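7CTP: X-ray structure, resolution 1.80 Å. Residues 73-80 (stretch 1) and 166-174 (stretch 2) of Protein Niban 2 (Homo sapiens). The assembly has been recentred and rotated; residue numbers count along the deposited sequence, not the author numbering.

Stretch 1 (73-80) NLFQHQED
Stretch 2 166-174: ARHYYFCMM

How do the two backbones meet? The strand running through Phe75 and Gln76 and the one through Phe171 and Cys172 are antiparallel, their directions 143° apart, with phi from -146° to -72° and psi from 117° to 163° over residues 73-77 and 169-173. Phe75 faces Cys172 as a hydrogen-bonded pair (CA to CA 5.3 Å): Phe75 N gives to Cys172 O at 3.2 Å, and Cys172 N gives to Phe75 O at 3.0 Å. Next comes the non-hydrogen-bonded pair Gln76 and Phe171, whose CA atoms are 4.5 Å apart. His77 N then donates to Tyr170 O at 2.9 Å. The same carbonyls take CA-H contacts, Phe171 CA to Phe75 O at 3.1 Å and Gln76 CA to Tyr170 O at 3.4 Å. The contact buries 619 Å² over both sides.

What lies on the face shared by Gln76 and Phe171? Phe171 is buried, with chi1 m (-55°) and chi2 -73°, which brings its CE1 to 3.6 Å from Gln76 CG and its CD1 to 4.1 Å from Leu74 CD1. Gln76, t at chi1 and chi2 with chi3 9°, sets its CG against this ring; though buried, it suits its place because its amide has polar partners, the water described below and Gln78 NE2, which donates to Gln76 OE1 at 3.1 Å. Gln78, in a folded m, m, -51° conformation, also donates from NE2 to the backbone Gln76 O at 3.0 Å. Leu74 (m, t) sends CD2 to 3.5 Å from Met173 CE. The m, p, t chain of Met173 makes this possible, since its CA-to-CB bond points away yet its end comes back. Both are buried, and with Phe171 they give apolar surface suited to close packing.

How is the face of Phe75 and Cys172 filled? The small, buried Cys172 side chain, chi1 p (67°), places SG 3.8 Å from Phe75 CB. Phe75 is m (-60°) with chi2 -62°, and Cys172 SG sits obliquely to the Phe75 ring, 5.2 Å from its centroid. Further along, His77 (t, chi2 -91°) and Tyr170 (chi1 -44°, chi2 -72°) form an offset edge-to-face pair, the tyrosine edge toward the imidazole face, centroids 5.8 Å apart and planes at 80°.

What joins the strands where direct pairing gives out? One water takes hydrogen bonds from Tyr170 N at 2.9 Å and Gln76 NE2 at 3.1 Å and donates to His77 O at 2.7 Å. Nearby, Arg167 (p, t, m, chi4 177°) is braced within its own stretch, NE and NH1 donating to His168 O at 2.9 Å and 2.8 Å. Glu79 (t, t, -86°) places OE1 over one guanidinium face, 4.1 Å from Arg167 NH2: charge attraction beyond salt-bridge range.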

# COMPACT_ATOMS: atom_id res chain seq x y z
N ASN A 73 -14.93 23.67 -6.15
CA ASN A 73 -14.00 24.78 -6.05
C ASN A 73 -13.30 24.76 -4.70
O ASN A 73 -13.90 24.43 -3.67
CB ASN A 73 -14.72 26.11 -6.24
CG ASN A 73 -15.25 26.29 -7.65
OD1 ASN A 73 -14.63 25.86 -8.63
ND2 ASN A 73 -16.41 26.93 -7.77
N LEU A 74 -12.01 25.10 -4.72
CA LEU A 74 -11.16 25.19 -3.54
C LEU A 74 -10.33 26.45 -3.64
O LEU A 74 -10.11 26.99 -4.73
CB LEU A 74 -10.20 24.00 -3.42
CG LEU A 74 -10.78 22.60 -3.29
CD1 LEU A 74 -9.69 21.58 -3.03
CD2 LEU A 74 -11.78 22.62 -2.17
N PHE A 75 -9.83 26.91 -2.50
CA PHE A 75 -8.73 27.86 -2.50
C PHE A 75 -7.43 27.09 -2.34
O PHE A 75 -7.36 26.13 -1.57
CB PHE A 75 -8.90 28.88 -1.38
CG PHE A 75 -10.16 29.68 -1.49
CD1 PHE A 75 -10.39 30.48 -2.59
CD2 PHE A 75 -11.11 29.62 -0.49
CE1 PHE A 75 -11.55 31.23 -2.69
CE2 PHE A 75 -12.28 30.36 -0.58
CZ PHE A 75 -12.50 31.16 -1.69
N GLN A 76 -6.41 27.49 -3.09
CA GLN A 76 -5.08 26.89 -2.99
C GLN A 76 -4.02 27.97 -2.84
O GLN A 76 -4.02 28.95 -3.58
CB GLN A 76 -4.75 26.03 -4.22
CG GLN A 76 -3.45 25.25 -4.03
CD GLN A 76 -2.83 24.78 -5.33
OE1 GLN A 76 -3.26 25.16 -6.42
NE2 GLN A 76 -1.79 23.95 -5.23
N HIS A 77 -3.13 27.77 -1.88
CA HIS A 77 -1.99 28.67 -1.73
C HIS A 77 -1.00 28.43 -2.87
O HIS A 77 -0.64 27.29 -3.15
CB HIS A 77 -1.32 28.44 -0.39
CG HIS A 77 -0.17 29.36 -0.11
ND1 HIS A 77 1.13 29.05 -0.46
CD2 HIS A 77 -0.13 30.57 0.48
CE1 HIS A 77 1.92 30.05 -0.09
NE2 HIS A 77 1.19 30.98 0.48
N GLN A 78 -0.57 29.52 -3.52
CA GLN A 78 0.35 29.44 -4.66
C GLN A 78 1.77 29.68 -4.18
O GLN A 78 2.06 30.70 -3.55
CB GLN A 78 -0.04 30.45 -5.74
CG GLN A 78 -1.47 30.28 -6.23
CD GLN A 78 -1.75 28.89 -6.76
OE1 GLN A 78 -1.01 28.37 -7.60
NE2 GLN A 78 -2.81 28.26 -6.27
N GLU A 79 2.66 28.73 -4.49
CA GLU A 79 4.03 28.79 -3.98
C GLU A 79 4.78 30.00 -4.54
O GLU A 79 5.56 30.63 -3.83
CB GLU A 79 4.77 27.49 -4.32
CG GLU A 79 6.18 27.40 -3.76
CD GLU A 79 7.05 26.46 -4.58
OE1 GLU A 79 7.02 25.24 -4.32
OE2 GLU A 79 7.76 26.95 -5.49
N ASP A 80 4.55 30.34 -5.82
CA ASP A 80 5.34 31.39 -6.44
C ASP A 80 4.93 32.77 -5.94
O ASP A 80 5.78 33.58 -5.54
CB ASP A 80 5.25 31.32 -7.96
CG ASP A 80 3.82 31.22 -8.47
OD1 ASP A 80 2.89 31.64 -7.75
OD2 ASP A 80 3.64 30.72 -9.60
N ALA A 166 8.32 15.04 -0.99
CA ALA A 166 7.79 15.80 -2.11
C ALA A 166 7.12 17.09 -1.61
O ALA A 166 7.03 17.34 -0.41
CB ALA A 166 6.83 14.95 -2.92
N ARG A 167 6.62 17.91 -2.54
CA ARG A 167 6.16 19.22 -2.11
C ARG A 167 4.84 19.10 -1.35
O ARG A 167 4.13 18.10 -1.43
CB ARG A 167 6.02 20.18 -3.29
CG ARG A 167 4.82 19.96 -4.19
CD ARG A 167 4.34 21.30 -4.81
NE ARG A 167 3.50 22.06 -3.88
CZ ARG A 167 3.00 23.28 -4.12
NH1 ARG A 167 2.24 23.88 -3.21
NH2 ARG A 167 3.26 23.89 -5.27
N HIS A 168 4.55 20.13 -0.58
CA HIS A 168 3.34 20.16 0.23
C HIS A 168 2.33 21.07 -0.45
O HIS A 168 2.71 22.03 -1.13
CB HIS A 168 3.62 20.64 1.65
CG HIS A 168 4.71 19.87 2.33
ND1 HIS A 168 5.32 20.32 3.48
CD2 HIS A 168 5.28 18.69 2.03
CE1 HIS A 168 6.23 19.43 3.86
NE2 HIS A 168 6.23 18.44 2.99
N TYR A 169 1.06 20.76 -0.28
CA TYR A 169 -0.04 21.52 -0.87
C TYR A 169 -0.93 22.07 0.22
O TYR A 169 -1.19 21.39 1.22
CB TYR A 169 -0.86 20.64 -1.81
CG TYR A 169 -0.07 20.09 -2.96
CD1 TYR A 169 0.12 20.85 -4.11
CD2 TYR A 169 0.50 18.83 -2.90
CE1 TYR A 169 0.85 20.35 -5.18
CE2 TYR A 169 1.22 18.32 -3.96
CZ TYR A 169 1.39 19.09 -5.10
OH TYR A 169 2.12 18.59 -6.16
N TYR A 170 -1.39 23.30 0.04
CA TYR A 170 -2.19 23.99 1.04
C TYR A 170 -3.50 24.43 0.41
O TYR A 170 -3.50 25.23 -0.54
CB TYR A 170 -1.43 25.20 1.60
CG TYR A 170 0.02 24.90 1.90
CD1 TYR A 170 0.38 24.09 2.97
CD2 TYR A 170 1.04 25.41 1.10
CE1 TYR A 170 1.71 23.81 3.25
CE2 TYR A 170 2.37 25.13 1.36
CZ TYR A 170 2.70 24.33 2.44
OH TYR A 170 4.02 24.06 2.71
N PHE A 171 -4.60 23.90 0.93
CA PHE A 171 -5.95 24.23 0.48
C PHE A 171 -6.76 24.78 1.64
O PHE A 171 -6.44 24.54 2.81
CB PHE A 171 -6.67 22.99 -0.07
CG PHE A 171 -5.93 22.27 -1.16
CD1 PHE A 171 -5.83 22.81 -2.42
CD2 PHE A 171 -5.35 21.03 -0.92
CE1 PHE A 171 -5.15 22.13 -3.44
CE2 PHE A 171 -4.67 20.36 -1.91
CZ PHE A 171 -4.57 20.91 -3.17
N CYS A 172 -7.82 25.51 1.33
CA CYS A 172 -8.84 25.72 2.36
C CYS A 172 -10.21 25.77 1.69
O CYS A 172 -10.34 25.96 0.47
CB CYS A 172 -8.55 26.97 3.23
SG CYS A 172 -8.66 28.54 2.43
N MET A 173 -11.22 25.51 2.50
CA MET A 173 -12.61 25.45 2.06
C MET A 173 -13.43 26.45 2.85
O MET A 173 -13.03 26.94 3.92
CB MET A 173 -13.19 24.04 2.25
CG MET A 173 -12.56 22.98 1.38
SD MET A 173 -11.02 22.38 2.12
CE MET A 173 -10.31 21.46 0.76
N MET A 174 -14.61 26.74 2.32
CA MET A 174 -15.44 27.79 2.89
C MET A 174 -16.23 27.31 4.10
O MET A 174 -16.53 28.10 5.00
CB MET A 174 -16.37 28.33 1.81
CG MET A 174 -16.95 29.64 2.15
SD MET A 174 -17.05 30.68 0.70
CE MET A 174 -17.30 29.52 -0.60
O HOH W 1 -0.58 24.63 -2.46